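Local coordinates for periplasmic protein TorT (Vibrio parahaemolyticus, PDB 3O1I) that is a periplasmic binding protein that probably takes part in sensing trimethylamine N-oxide, at residues G123-E128 and V241-T246; G119-K124 and I277-P282; G157-I162 and I167-S172. All blocks are in the same frame, centred on the assembly; numbering follows the deposited sequence.

Interaction 1 of 3, residues G123-E128 and V241-T246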
ATOM      1  N   GLY D 123       6.101  -8.169  39.930  1.00 68.03           N
ATOM      2  CA  GLY D 123       5.154  -7.983  41.013  1.00 69.46           C
ATOM      3  C   GLY D 123       5.879  -7.789  42.337  1.00 71.11           C
ATOM      4  O   GLY D 123       5.429  -7.041  43.211  1.00 71.37           O
ATOM      5  N   LYS D 124       7.016  -8.467  42.483  1.00 71.61           N
ATOM      6  CA  LYS D 124       7.824  -8.379  43.694  1.00 70.63           C
ATOM      7  C   LYS D 124       8.302  -6.941  43.875  1.00 69.11           C
ATOM      8  O   LYS D 124       8.376  -6.452  44.996  1.00 70.23           O
ATOM      9  CB  LYS D 124       9.029  -9.330  43.596  1.00 72.48           C
ATOM     10  CG  LYS D 124       9.497  -9.924  44.923  1.00 73.64           C
ATOM     11  CD  LYS D 124      10.590 -10.986  44.731  1.00 75.13           C
ATOM     12  CE  LYS D 124      11.888 -10.397  44.168  1.00 75.95           C
ATOM     13  NZ  LYS D 124      12.983 -11.414  44.032  1.00 74.71           N
ATOM     14  N   TYR D 125       8.625  -6.265  42.775  1.00 66.00           N
ATOM     15  CA  TYR D 125       9.088  -4.883  42.853  1.00 65.23           C
ATOM     16  C   TYR D 125       7.993  -3.956  43.360  1.00 66.65           C
ATOM     17  O   TYR D 125       8.263  -2.997  44.079  1.00 67.19           O
ATOM     18  CB  TYR D 125       9.549  -4.375  41.488  1.00 62.18           C
ATOM     19  CG  TYR D 125       9.772  -2.875  41.436  1.00 59.28           C
ATOM     20  CD1 TYR D 125      11.060  -2.342  41.412  1.00 57.79           C
ATOM     21  CD2 TYR D 125       8.692  -1.987  41.391  1.00 57.81           C
ATOM     22  CE1 TYR D 125      11.271  -0.963  41.336  1.00 57.44           C
ATOM     23  CE2 TYR D 125       8.889  -0.607  41.318  1.00 57.12           C
ATOM     24  CZ  TYR D 125      10.182  -0.102  41.286  1.00 57.27           C
ATOM     25  OH  TYR D 125      10.392   1.256  41.169  1.00 55.63           O
ATOM     26  N   LEU D 126       6.757  -4.227  42.975  1.00 68.20           N
ATOM     27  CA  LEU D 126       5.667  -3.374  43.402  1.00 69.49           C
ATOM     28  C   LEU D 126       5.132  -3.750  44.777  1.00 71.39           C
ATOM     29  O   LEU D 126       4.638  -2.887  45.503  1.00 72.84           O
ATOM     30  CB  LEU D 126       4.548  -3.393  42.361  1.00 66.60           C
ATOM     31  CG  LEU D 126       4.946  -2.778  41.016  1.00 64.16           C
ATOM     32  CD1 LEU D 126       3.830  -3.006  40.028  1.00 64.39           C
ATOM     33  CD2 LEU D 126       5.233  -1.295  41.162  1.00 60.91           C
ATOM     34  N   ALA D 127       5.229  -5.025  45.136  1.00 72.95           N
ATOM     35  CA  ALA D 127       4.748  -5.472  46.441  1.00 74.74           C
ATOM     36  C   ALA D 127       5.716  -4.979  47.517  1.00 76.26           C
ATOM     37  O   ALA D 127       5.381  -4.919  48.700  1.00 76.38           O
ATOM     38  CB  ALA D 127       4.661  -6.988  46.469  1.00 73.21           C
ATOM     39  N   GLU D 128       6.922  -4.628  47.079  1.00 77.59           N
ATOM     40  CA  GLU D 128       7.982  -4.153  47.955  1.00 78.90           C
ATOM     41  C   GLU D 128       7.961  -2.637  47.998  1.00 77.75           C
ATOM     42  O   GLU D 128       8.604  -2.011  48.834  1.00 77.96           O
ATOM     43  CB  GLU D 128       9.332  -4.646  47.420  1.00 82.57           C
ATOM     44  CG  GLU D 128      10.557  -4.167  48.193  1.00 89.13           C
ATOM     45  CD  GLU D 128      11.861  -4.731  47.632  1.00 91.85           C
ATOM     46  OE1 GLU D 128      12.104  -4.578  46.413  1.00 93.30           O
ATOM     47  OE2 GLU D 128      12.644  -5.320  48.412  1.00 92.34           O
ATOM     48  N   VAL D 241      10.964   4.996  33.256  1.00 61.58           N
ATOM     49  CA  VAL D 241      10.487   3.655  33.600  1.00 62.06           C
ATOM     50  C   VAL D 241      10.978   3.325  35.009  1.00 61.13           C
ATOM     51  O   VAL D 241      12.064   3.729  35.397  1.00 61.58           O
ATOM     52  CB  VAL D 241      11.026   2.567  32.614  1.00 62.24           C
ATOM     53  CG1 VAL D 241      10.394   1.222  32.938  1.00 62.74           C
ATOM     54  CG2 VAL D 241      10.716   2.944  31.176  1.00 59.68           C
ATOM     55  N   LEU D 242      10.189   2.594  35.780  1.00 60.93           N
ATOM     56  CA  LEU D 242      10.611   2.260  37.128  1.00 61.86           C
ATOM     57  C   LEU D 242      11.403   0.967  37.196  1.00 63.90           C
ATOM     58  O   LEU D 242      12.595   0.969  37.508  1.00 64.34           O
ATOM     59  CB  LEU D 242       9.403   2.157  38.059  1.00 60.21           C
ATOM     60  CG  LEU D 242       8.600   3.453  38.166  1.00 60.33           C
ATOM     61  CD1 LEU D 242       7.466   3.282  39.144  1.00 58.63           C
ATOM     62  CD2 LEU D 242       9.519   4.581  38.601  1.00 59.18           C
ATOM     63  N   PHE D 243      10.736  -0.137  36.895  1.00 66.14           N
ATOM     64  CA  PHE D 243      11.360  -1.452  36.951  1.00 67.55           C
ATOM     65  C   PHE D 243      11.354  -2.168  35.596  1.00 67.92           C
ATOM     66  O   PHE D 243      10.852  -1.633  34.609  1.00 68.24           O
ATOM     67  CB  PHE D 243      10.631  -2.281  38.008  1.00 67.95           C
ATOM     68  CG  PHE D 243      11.162  -3.664  38.157  1.00 70.07           C
ATOM     69  CD1 PHE D 243      12.514  -3.880  38.372  1.00 70.36           C
ATOM     70  CD2 PHE D 243      10.308  -4.757  38.075  1.00 70.91           C
ATOM     71  CE1 PHE D 243      13.017  -5.167  38.475  1.00 72.11           C
ATOM     72  CE2 PHE D 243      10.799  -6.047  38.176  1.00 71.41           C
ATOM     73  CZ  PHE D 243      12.154  -6.255  38.385  1.00 72.28           C
ATOM     74  N   ALA D 244      11.931  -3.369  35.562  1.00 68.09           N
ATOM     75  CA  ALA D 244      12.005  -4.186  34.353  1.00 67.74           C
ATOM     76  C   ALA D 244      12.950  -5.374  34.540  1.00 68.54           C
ATOM     77  O   ALA D 244      14.171  -5.207  34.642  1.00 68.56           O
ATOM     78  CB  ALA D 244      12.472  -3.350  33.169  1.00 66.63           C
ATOM     79  N   PRO D 245      12.396  -6.595  34.601  1.00 67.92           N
ATOM     80  CA  PRO D 245      13.239  -7.778  34.769  1.00 67.57           C
ATOM     81  C   PRO D 245      13.897  -8.149  33.446  1.00 68.44           C
ATOM     82  O   PRO D 245      13.205  -8.354  32.459  1.00 69.54           O
ATOM     83  CB  PRO D 245      12.243  -8.842  35.212  1.00 67.26           C
ATOM     84  CG  PRO D 245      11.010  -8.462  34.462  1.00 65.76           C
ATOM     85  CD  PRO D 245      10.970  -6.963  34.700  1.00 67.48           C
ATOM     86  N   THR D 246      15.224  -8.240  33.418  1.00 69.32           N
ATOM     87  CA  THR D 246      15.931  -8.611  32.194  1.00 70.09           C
ATOM     88  C   THR D 246      16.278 -10.094  32.208  1.00 70.49           C
ATOM     89  O   THR D 246      16.941 -10.563  33.137  1.00 70.46           O
ATOM     90  CB  THR D 246      17.243  -7.844  32.055  1.00 70.54           C
ATOM     91  OG1 THR D 246      17.943  -8.303  30.893  1.00 71.18           O
ATOM     92  CG2 THR D 246      18.112  -8.083  33.263  1.00 72.28           C
TER

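Interaction 2 of 3, residues G119-K124 and I277-P282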
ATOM      1  N   GLY D 119       7.292 -12.263  35.615  1.00 65.14           N
ATOM      2  CA  GLY D 119       6.114 -11.612  36.146  1.00 65.63           C
ATOM      3  C   GLY D 119       6.297 -11.483  37.645  1.00 66.12           C
ATOM      4  O   GLY D 119       5.910 -10.481  38.257  1.00 66.19           O
ATOM      5  N   TYR D 120       6.904 -12.505  38.243  1.00 66.33           N
ATOM      6  CA  TYR D 120       7.154 -12.496  39.677  1.00 65.36           C
ATOM      7  C   TYR D 120       8.109 -11.353  39.991  1.00 64.28           C
ATOM      8  O   TYR D 120       7.839 -10.517  40.847  1.00 62.00           O
ATOM      9  CB  TYR D 120       7.781 -13.814  40.130  1.00 65.40           C
ATOM     10  CG  TYR D 120       7.738 -14.000  41.633  1.00 67.24           C
ATOM     11  CD1 TYR D 120       6.641 -14.610  42.247  1.00 67.01           C
ATOM     12  CD2 TYR D 120       8.772 -13.518  42.449  1.00 66.97           C
ATOM     13  CE1 TYR D 120       6.572 -14.735  43.633  1.00 66.75           C
ATOM     14  CE2 TYR D 120       8.710 -13.639  43.834  1.00 66.76           C
ATOM     15  CZ  TYR D 120       7.608 -14.247  44.417  1.00 67.28           C
ATOM     16  OH  TYR D 120       7.536 -14.361  45.786  1.00 69.17           O
ATOM     17  N   GLU D 121       9.229 -11.316  39.288  1.00 64.34           N
ATOM     18  CA  GLU D 121      10.191 -10.258  39.514  1.00 66.99           C
ATOM     19  C   GLU D 121       9.552  -8.881  39.413  1.00 67.18           C
ATOM     20  O   GLU D 121       9.980  -7.944  40.084  1.00 67.26           O
ATOM     21  CB  GLU D 121      11.343 -10.359  38.518  1.00 70.10           C
ATOM     22  CG  GLU D 121      12.634 -10.915  39.112  1.00 75.40           C
ATOM     23  CD  GLU D 121      13.203 -10.038  40.219  1.00 78.52           C
ATOM     24  OE1 GLU D 121      13.428  -8.829  39.977  1.00 79.43           O
ATOM     25  OE2 GLU D 121      13.428 -10.561  41.331  1.00 80.30           O
ATOM     26  N   ALA D 122       8.519  -8.762  38.584  1.00 67.42           N
ATOM     27  CA  ALA D 122       7.839  -7.486  38.389  1.00 67.08           C
ATOM     28  C   ALA D 122       6.871  -7.165  39.520  1.00 67.00           C
ATOM     29  O   ALA D 122       6.816  -6.029  40.000  1.00 64.79           O
ATOM     30  CB  ALA D 122       7.103  -7.496  37.065  1.00 67.41           C
ATOM     31  N   GLY D 123       6.101  -8.169  39.930  1.00 68.03           N
ATOM     32  CA  GLY D 123       5.154  -7.983  41.013  1.00 69.46           C
ATOM     33  C   GLY D 123       5.879  -7.789  42.337  1.00 71.11           C
ATOM     34  O   GLY D 123       5.429  -7.041  43.211  1.00 71.37           O
ATOM     35  N   LYS D 124       7.016  -8.467  42.483  1.00 71.61           N
ATOM     36  CA  LYS D 124       7.824  -8.379  43.694  1.00 70.63           C
ATOM     37  C   LYS D 124       8.302  -6.941  43.875  1.00 69.11           C
ATOM     38  O   LYS D 124       8.376  -6.452  44.996  1.00 70.23           O
ATOM     39  CB  LYS D 124       9.029  -9.330  43.596  1.00 72.48           C
ATOM     40  CG  LYS D 124       9.497  -9.924  44.923  1.00 73.64           C
ATOM     41  CD  LYS D 124      10.590 -10.986  44.731  1.00 75.13           C
ATOM     42  CE  LYS D 124      11.888 -10.397  44.168  1.00 75.95           C
ATOM     43  NZ  LYS D 124      12.983 -11.414  44.032  1.00 74.71           N
ATOM     44  N   ILE D 277      17.460 -14.474  35.685  1.00 78.96           N
ATOM     45  CA  ILE D 277      16.773 -13.193  35.550  1.00 78.15           C
ATOM     46  C   ILE D 277      17.304 -12.160  36.544  1.00 78.62           C
ATOM     47  O   ILE D 277      17.370 -12.421  37.743  1.00 78.90           O
ATOM     48  CB  ILE D 277      15.257 -13.396  35.751  1.00 76.29           C
ATOM     49  CG1 ILE D 277      14.717 -14.301  34.641  1.00 72.74           C
ATOM     50  CG2 ILE D 277      14.539 -12.060  35.768  1.00 76.39           C
ATOM     51  CD1 ILE D 277      13.510 -15.094  35.049  1.00 69.09           C
ATOM     52  N   LYS D 278      17.682 -10.990  36.040  1.00 79.08           N
ATOM     53  CA  LYS D 278      18.220  -9.935  36.888  1.00 80.03           C
ATOM     54  C   LYS D 278      17.314  -8.692  36.973  1.00 80.74           C
ATOM     55  O   LYS D 278      16.892  -8.152  35.952  1.00 81.26           O
ATOM     56  CB  LYS D 278      19.602  -9.515  36.380  1.00 79.41           C
ATOM     57  CG  LYS D 278      20.273  -8.481  37.262  1.00 81.28           C
ATOM     58  CD  LYS D 278      21.072  -7.478  36.452  1.00 81.87           C
ATOM     59  CE  LYS D 278      21.705  -6.405  37.350  1.00 81.97           C
ATOM     60  NZ  LYS D 278      20.719  -5.538  38.073  1.00 79.75           N
ATOM     61  N   PRO D 279      17.005  -8.227  38.202  1.00 80.50           N
ATOM     62  CA  PRO D 279      16.160  -7.049  38.449  1.00 78.87           C
ATOM     63  C   PRO D 279      16.871  -5.776  38.017  1.00 78.01           C
ATOM     64  O   PRO D 279      18.040  -5.589  38.350  1.00 78.46           O
ATOM     65  CB  PRO D 279      15.961  -7.076  39.961  1.00 78.32           C
ATOM     66  CG  PRO D 279      16.114  -8.511  40.313  1.00 78.71           C
ATOM     67  CD  PRO D 279      17.279  -8.928  39.465  1.00 80.29           C
ATOM     68  N   LEU D 280      16.176  -4.910  37.283  1.00 77.11           N
ATOM     69  CA  LEU D 280      16.762  -3.649  36.824  1.00 76.90           C
ATOM     70  C   LEU D 280      15.946  -2.432  37.250  1.00 76.27           C
ATOM     71  O   LEU D 280      14.712  -2.467  37.257  1.00 76.06           O
ATOM     72  CB  LEU D 280      16.901  -3.628  35.297  1.00 78.19           C
ATOM     73  CG  LEU D 280      18.115  -4.270  34.621  1.00 79.25           C
ATOM     74  CD1 LEU D 280      18.008  -4.074  33.110  1.00 80.14           C
ATOM     75  CD2 LEU D 280      19.390  -3.631  35.129  1.00 79.40           C
ATOM     76  N   THR D 281      16.648  -1.356  37.601  1.00 75.05           N
ATOM     77  CA  THR D 281      16.012  -0.116  38.027  1.00 74.41           C
ATOM     78  C   THR D 281      16.801   1.031  37.423  1.00 73.26           C
ATOM     79  O   THR D 281      17.902   0.833  36.922  1.00 73.08           O
ATOM     80  CB  THR D 281      16.034   0.046  39.546  1.00 75.93           C
ATOM     81  OG1 THR D 281      17.306   0.574  39.942  1.00 78.39           O
ATOM     82  CG2 THR D 281      15.794  -1.293  40.233  1.00 76.45           C
ATOM     83  N   PRO D 282      16.256   2.253  37.483  1.00 73.39           N
ATOM     84  CA  PRO D 282      16.878   3.467  36.940  1.00 74.52           C
ATOM     85  C   PRO D 282      18.364   3.676  37.240  1.00 76.10           C
ATOM     86  O   PRO D 282      19.073   4.362  36.493  1.00 74.97           O
ATOM     87  CB  PRO D 282      16.013   4.575  37.520  1.00 74.78           C
ATOM     88  CG  PRO D 282      14.661   3.927  37.583  1.00 74.23           C
ATOM     89  CD  PRO D 282      14.983   2.576  38.149  1.00 72.77           C
TER

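Interaction 3 of 3, residues G157-I162 and I167-S172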
ATOM      1  N   GLY D 157       2.718 -15.736  37.567  1.00 79.63           N
ATOM      2  CA  GLY D 157       3.995 -15.311  38.110  1.00 78.14           C
ATOM      3  C   GLY D 157       3.786 -13.966  38.782  1.00 77.66           C
ATOM      4  O   GLY D 157       4.044 -13.817  39.973  1.00 77.25           O
ATOM      5  N   PHE D 158       3.300 -12.988  38.019  1.00 77.52           N
ATOM      6  CA  PHE D 158       3.031 -11.652  38.546  1.00 76.11           C
ATOM      7  C   PHE D 158       2.045 -11.727  39.698  1.00 77.36           C
ATOM      8  O   PHE D 158       2.248 -11.117  40.743  1.00 76.98           O
ATOM      9  CB  PHE D 158       2.428 -10.748  37.468  1.00 72.11           C
ATOM     10  CG  PHE D 158       2.020  -9.391  37.977  1.00 68.00           C
ATOM     11  CD1 PHE D 158       2.949  -8.353  38.057  1.00 65.97           C
ATOM     12  CD2 PHE D 158       0.718  -9.164  38.423  1.00 64.84           C
ATOM     13  CE1 PHE D 158       2.589  -7.114  38.570  1.00 63.50           C
ATOM     14  CE2 PHE D 158       0.349  -7.930  38.940  1.00 62.32           C
ATOM     15  CZ  PHE D 158       1.285  -6.903  39.016  1.00 63.10           C
ATOM     16  N   TYR D 159       0.964 -12.469  39.491  1.00 79.86           N
ATOM     17  CA  TYR D 159      -0.062 -12.610  40.511  1.00 82.81           C
ATOM     18  C   TYR D 159       0.480 -13.021  41.877  1.00 84.45           C
ATOM     19  O   TYR D 159       0.159 -12.387  42.881  1.00 84.75           O
ATOM     20  CB  TYR D 159      -1.139 -13.595  40.046  1.00 83.57           C
ATOM     21  CG  TYR D 159      -2.370 -12.905  39.501  1.00 86.67           C
ATOM     22  CD1 TYR D 159      -2.299 -12.097  38.364  1.00 88.03           C
ATOM     23  CD2 TYR D 159      -3.601 -13.020  40.146  1.00 88.43           C
ATOM     24  CE1 TYR D 159      -3.426 -11.417  37.883  1.00 89.29           C
ATOM     25  CE2 TYR D 159      -4.735 -12.344  39.676  1.00 89.87           C
ATOM     26  CZ  TYR D 159      -4.638 -11.544  38.546  1.00 90.61           C
ATOM     27  OH  TYR D 159      -5.753 -10.876  38.087  1.00 91.44           O
ATOM     28  N   GLU D 160       1.305 -14.064  41.918  1.00 86.60           N
ATOM     29  CA  GLU D 160       1.868 -14.541  43.180  1.00 88.06           C
ATOM     30  C   GLU D 160       2.616 -13.459  43.934  1.00 87.65           C
ATOM     31  O   GLU D 160       2.264 -13.115  45.057  1.00 87.55           O
ATOM     32  CB  GLU D 160       2.817 -15.715  42.941  1.00 91.05           C
ATOM     33  CG  GLU D 160       2.157 -16.984  42.407  1.00 96.46           C
ATOM     34  CD  GLU D 160       0.963 -17.443  43.237  1.00 99.13           C
ATOM     35  OE1 GLU D 160       0.962 -17.224  44.472  1.00 99.64           O
ATOM     36  OE2 GLU D 160       0.032 -18.042  42.651  1.00101.52           O
ATOM     37  N   ALA D 161       3.654 -12.925  43.307  1.00 87.60           N
ATOM     38  CA  ALA D 161       4.466 -11.885  43.920  1.00 88.25           C
ATOM     39  C   ALA D 161       3.675 -10.659  44.375  1.00 89.53           C
ATOM     40  O   ALA D 161       4.183  -9.848  45.145  1.00 90.93           O
ATOM     41  CB  ALA D 161       5.556 -11.456  42.951  1.00 86.16           C
ATOM     42  N   ILE D 162       2.435 -10.527  43.918  1.00 90.84           N
ATOM     43  CA  ILE D 162       1.612  -9.364  44.256  1.00 91.44           C
ATOM     44  C   ILE D 162       0.446  -9.647  45.200  1.00 92.42           C
ATOM     45  O   ILE D 162      -0.116  -8.719  45.779  1.00 92.73           O
ATOM     46  CB  ILE D 162       1.024  -8.718  42.948  1.00 90.65           C
ATOM     47  CG1 ILE D 162       2.144  -8.095  42.112  1.00 90.47           C
ATOM     48  CG2 ILE D 162      -0.020  -7.661  43.283  1.00 89.99           C
ATOM     49  CD1 ILE D 162       2.694  -6.804  42.671  1.00 90.14           C
ATOM     50  N   ILE D 167      -1.830  -3.957  46.658  1.00 84.45           N
ATOM     51  CA  ILE D 167      -1.825  -3.627  45.244  1.00 81.53           C
ATOM     52  C   ILE D 167      -3.069  -4.247  44.622  1.00 81.42           C
ATOM     53  O   ILE D 167      -3.253  -5.463  44.679  1.00 81.61           O
ATOM     54  CB  ILE D 167      -0.553  -4.174  44.567  1.00 79.01           C
ATOM     55  CG1 ILE D 167       0.633  -3.298  44.961  1.00 76.29           C
ATOM     56  CG2 ILE D 167      -0.731  -4.227  43.060  1.00 77.95           C
ATOM     57  CD1 ILE D 167       1.938  -3.782  44.450  1.00 74.96           C
ATOM     58  N   HIS D 168      -3.926  -3.402  44.054  1.00 80.22           N
ATOM     59  CA  HIS D 168      -5.162  -3.855  43.423  1.00 79.14           C
ATOM     60  C   HIS D 168      -5.042  -3.712  41.910  1.00 79.08           C
ATOM     61  O   HIS D 168      -4.375  -2.801  41.417  1.00 78.38           O
ATOM     62  CB  HIS D 168      -6.345  -3.009  43.912  1.00 78.81           C
ATOM     63  CG  HIS D 168      -7.679  -3.495  43.435  1.00 78.47           C
ATOM     64  ND1 HIS D 168      -8.306  -4.592  43.983  1.00 79.60           N
ATOM     65  CD2 HIS D 168      -8.499  -3.043  42.454  1.00 78.27           C
ATOM     66  CE1 HIS D 168      -9.455  -4.796  43.363  1.00 78.61           C
ATOM     67  NE2 HIS D 168      -9.595  -3.871  42.430  1.00 78.60           N
ATOM     68  N   ILE D 169      -5.678  -4.621  41.178  1.00 79.00           N
ATOM     69  CA  ILE D 169      -5.667  -4.561  39.721  1.00 78.10           C
ATOM     70  C   ILE D 169      -7.008  -3.955  39.300  1.00 78.45           C
ATOM     71  O   ILE D 169      -8.068  -4.528  39.571  1.00 77.70           O
ATOM     72  CB  ILE D 169      -5.521  -5.962  39.086  1.00 76.61           C
ATOM     73  CG1 ILE D 169      -4.299  -6.678  39.663  1.00 76.56           C
ATOM     74  CG2 ILE D 169      -5.339  -5.834  37.584  1.00 75.81           C
ATOM     75  CD1 ILE D 169      -4.064  -8.059  39.070  1.00 75.45           C
ATOM     76  N   VAL D 170      -6.962  -2.783  38.671  1.00 78.53           N
ATOM     77  CA  VAL D 170      -8.183  -2.123  38.227  1.00 78.33           C
ATOM     78  C   VAL D 170      -8.788  -2.986  37.138  1.00 78.14           C
ATOM     79  O   VAL D 170      -9.995  -3.219  37.110  1.00 78.37           O
ATOM     80  CB  VAL D 170      -7.895  -0.725  37.658  1.00 78.14           C
ATOM     81  CG1 VAL D 170      -9.174  -0.101  37.129  1.00 77.38           C
ATOM     82  CG2 VAL D 170      -7.297   0.151  38.738  1.00 78.72           C
ATOM     83  N   ASP D 171      -7.930  -3.456  36.240  1.00 77.96           N
ATOM     84  CA  ASP D 171      -8.355  -4.317  35.154  1.00 78.10           C
ATOM     85  C   ASP D 171      -7.155  -4.722  34.308  1.00 76.62           C
ATOM     86  O   ASP D 171      -6.009  -4.390  34.622  1.00 75.40           O
ATOM     87  CB  ASP D 171      -9.401  -3.616  34.277  1.00 81.31           C
ATOM     88  CG  ASP D 171     -10.508  -4.569  33.810  1.00 83.84           C
ATOM     89  OD1 ASP D 171     -11.321  -4.165  32.952  1.00 84.66           O
ATOM     90  OD2 ASP D 171     -10.570  -5.720  34.309  1.00 83.31           O
ATOM     91  N   SER D 172      -7.433  -5.445  33.232  1.00 75.43           N
ATOM     92  CA  SER D 172      -6.388  -5.911  32.341  1.00 74.91           C
ATOM     93  C   SER D 172      -6.877  -5.852  30.896  1.00 74.07           C
ATOM     94  O   SER D 172      -7.995  -6.265  30.600  1.00 74.50           O
ATOM     95  CB  SER D 172      -6.004  -7.344  32.708  1.00 74.99           C
ATOM     96  OG  SER D 172      -4.883  -7.782  31.961  1.00 76.76           O
TER

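Interaction 1 of 3, residues G123-E128 and V241-T246
Y125 and F243 meet as an aromatic pair whose planes are nearly parallel, at 8° to each other, but slid apart: the ring centroids are 5.0 Å apart and the rings barely overlap. What fills the interface instead is a reciprocal pair of CH-pi contacts. F243 CB stands 3.5 Å from the centroid of the Y125 ring, over its face, and Y125 CB lies 3.9 Å from the centroid of the F243 ring, over that face in turn. Both side chains carry CG anti to the backbone N (chi1 168° for Y125 and 179° for F243) and run past each other in opposite directions, which is how each methylene comes to sit above its partner's ring. P245 N lies over the opposite face of F243, toward the rim.

Van der Waals packing extends the contact to the phenol end. There L242 crosses Y125 at about a right angle, its CB 4.0 Å from Y125 CZ and 3.4 Å from Y125 OH. F243 also touches V224 and P279. The contact lays helix 116-127 against the loop 241-243, which runs beside strand 222-225, the backbone of L242 being hydrogen-bonded to L223. L126 of the same helix packs on V199 and V224 of strands 197-200 and 222-225, and the Y125 contact adds the loop to this helix-on-sheet layer of a lobe in the type I periplasmic binding protein fold.

Interaction 2 of 3, residues G119-K124 and I277-P282
The small two-stranded antiparallel sheet made by 244-246 and 278-280 lies beside helix 116-127, and E121 on that helix meets I277 and P279 at its margin. Of the CA atoms of the two segments, those of E121 and P279 are nearest, 6.9 Å apart. The sounder side-chain contact is aliphatic: E121 CG lies 4.0 Å from I277 CG2 as the two side chains slide past each other in opposite directions. E121 crosses the pyrrolidine of P279 at about a right angle, but the position of its carboxylate against that ring is doubtful in this model.

K124, three residues on along the helix, binds the carboxylate oxygen OE2. Its NZ forms a salt bridge 2.9 Å long to E121 OE2, meeting that oxygen nearly in line with its bond to CD; the E121 side chain is bent at chi2 (-62°), and the bridge probably limits rotation of the group. In a lobe of the periplasmic binding protein fold, the strand pair is thus an appendage packed onto a helix of the main layer, with P245 of the neighbouring strand touching both E121 and I277. On the strand itself, K278 turns away from the helix and folds back along its own chain, its NZ bonding to P279 O over 2.7 Å, tilted 23° from the carbonyl plane. The same ammonium group also reaches T284 O.

Interaction 3 of 3, residues G157-I162 and I167-S172
The backbone N of I162, whose side chain packs on I167, is the one polar atom here that two groups grip: Y159 O accepts from it at 3.1 Å and F158 O, weakly, at 3.2 Å. A shared amide of this kind belongs to the last part of helix 152-163, and it links F158, Y159 and I162, the helix residues that touch the strand.

Across the contact the side chains meet by van der Waals packing, mainly apolar. I162 and I167 cross at about a right angle and touch through two pairs of methyls, I162 CG2 to I167 CG2 at 3.5 Å and I162 CD1 to I167 CD1 at 3.6 Å. The bend at chi2 of I162 (-74°) folds its CD1 round to make the second of these. Within the helix, I162 CG1 also lies over one face of the F158 ring, towards its rim.

Two residues on, I169 reaches the helix with a single methyl. Its side chain is extended at chi2 (-179°), carrying CD1 outward between two aromatic residues. I169 CD1 sits 3.4 Å from Y159 OH, oblique to that ring, and 4.4 Å from F158 CE2, at the edge of the phenylalanine and near its plane.

The axes of segments 157-162 and 167-172 come within 10.3 Å and their directions differ by 142°, roughly antiparallel; in the short connection I162 O bonds to S165 OG. Together with strand 137-142 they form a beta-alpha-beta crossover, in which F158 touches I139 and I169 touches L141. Alternate strand residues I167 and I169 point to the helix while H168 turns away, and the contact relies on the methyls of branched side chains packing together and against an aromatic edge and a hydroxyl, with partial burial and no polar bond between the segments.

Interactions 1 and 2 are nearly one site: their centres lie about 4 Å apart, they share G123 and K124 of helix 116-127, and their strands 244-246 and 278-280 pair in one small antiparallel sheet, with a probable T246 to K278 backbone bond. The centre of interaction 3 is about 12 and 14 Å from theirs. Along the chain helix 116-127 comes first, then helix 152-163 and strand 167-172, nested within the loops the other two close, then strands 244-246 and 278-280. Helix 116-127 touches the strand pair through E121, the preceding loop through Y125, and helix 152-163 through Y120 and K124. One lobe thus combines a local crossover with contacts spanning more than a hundred residues.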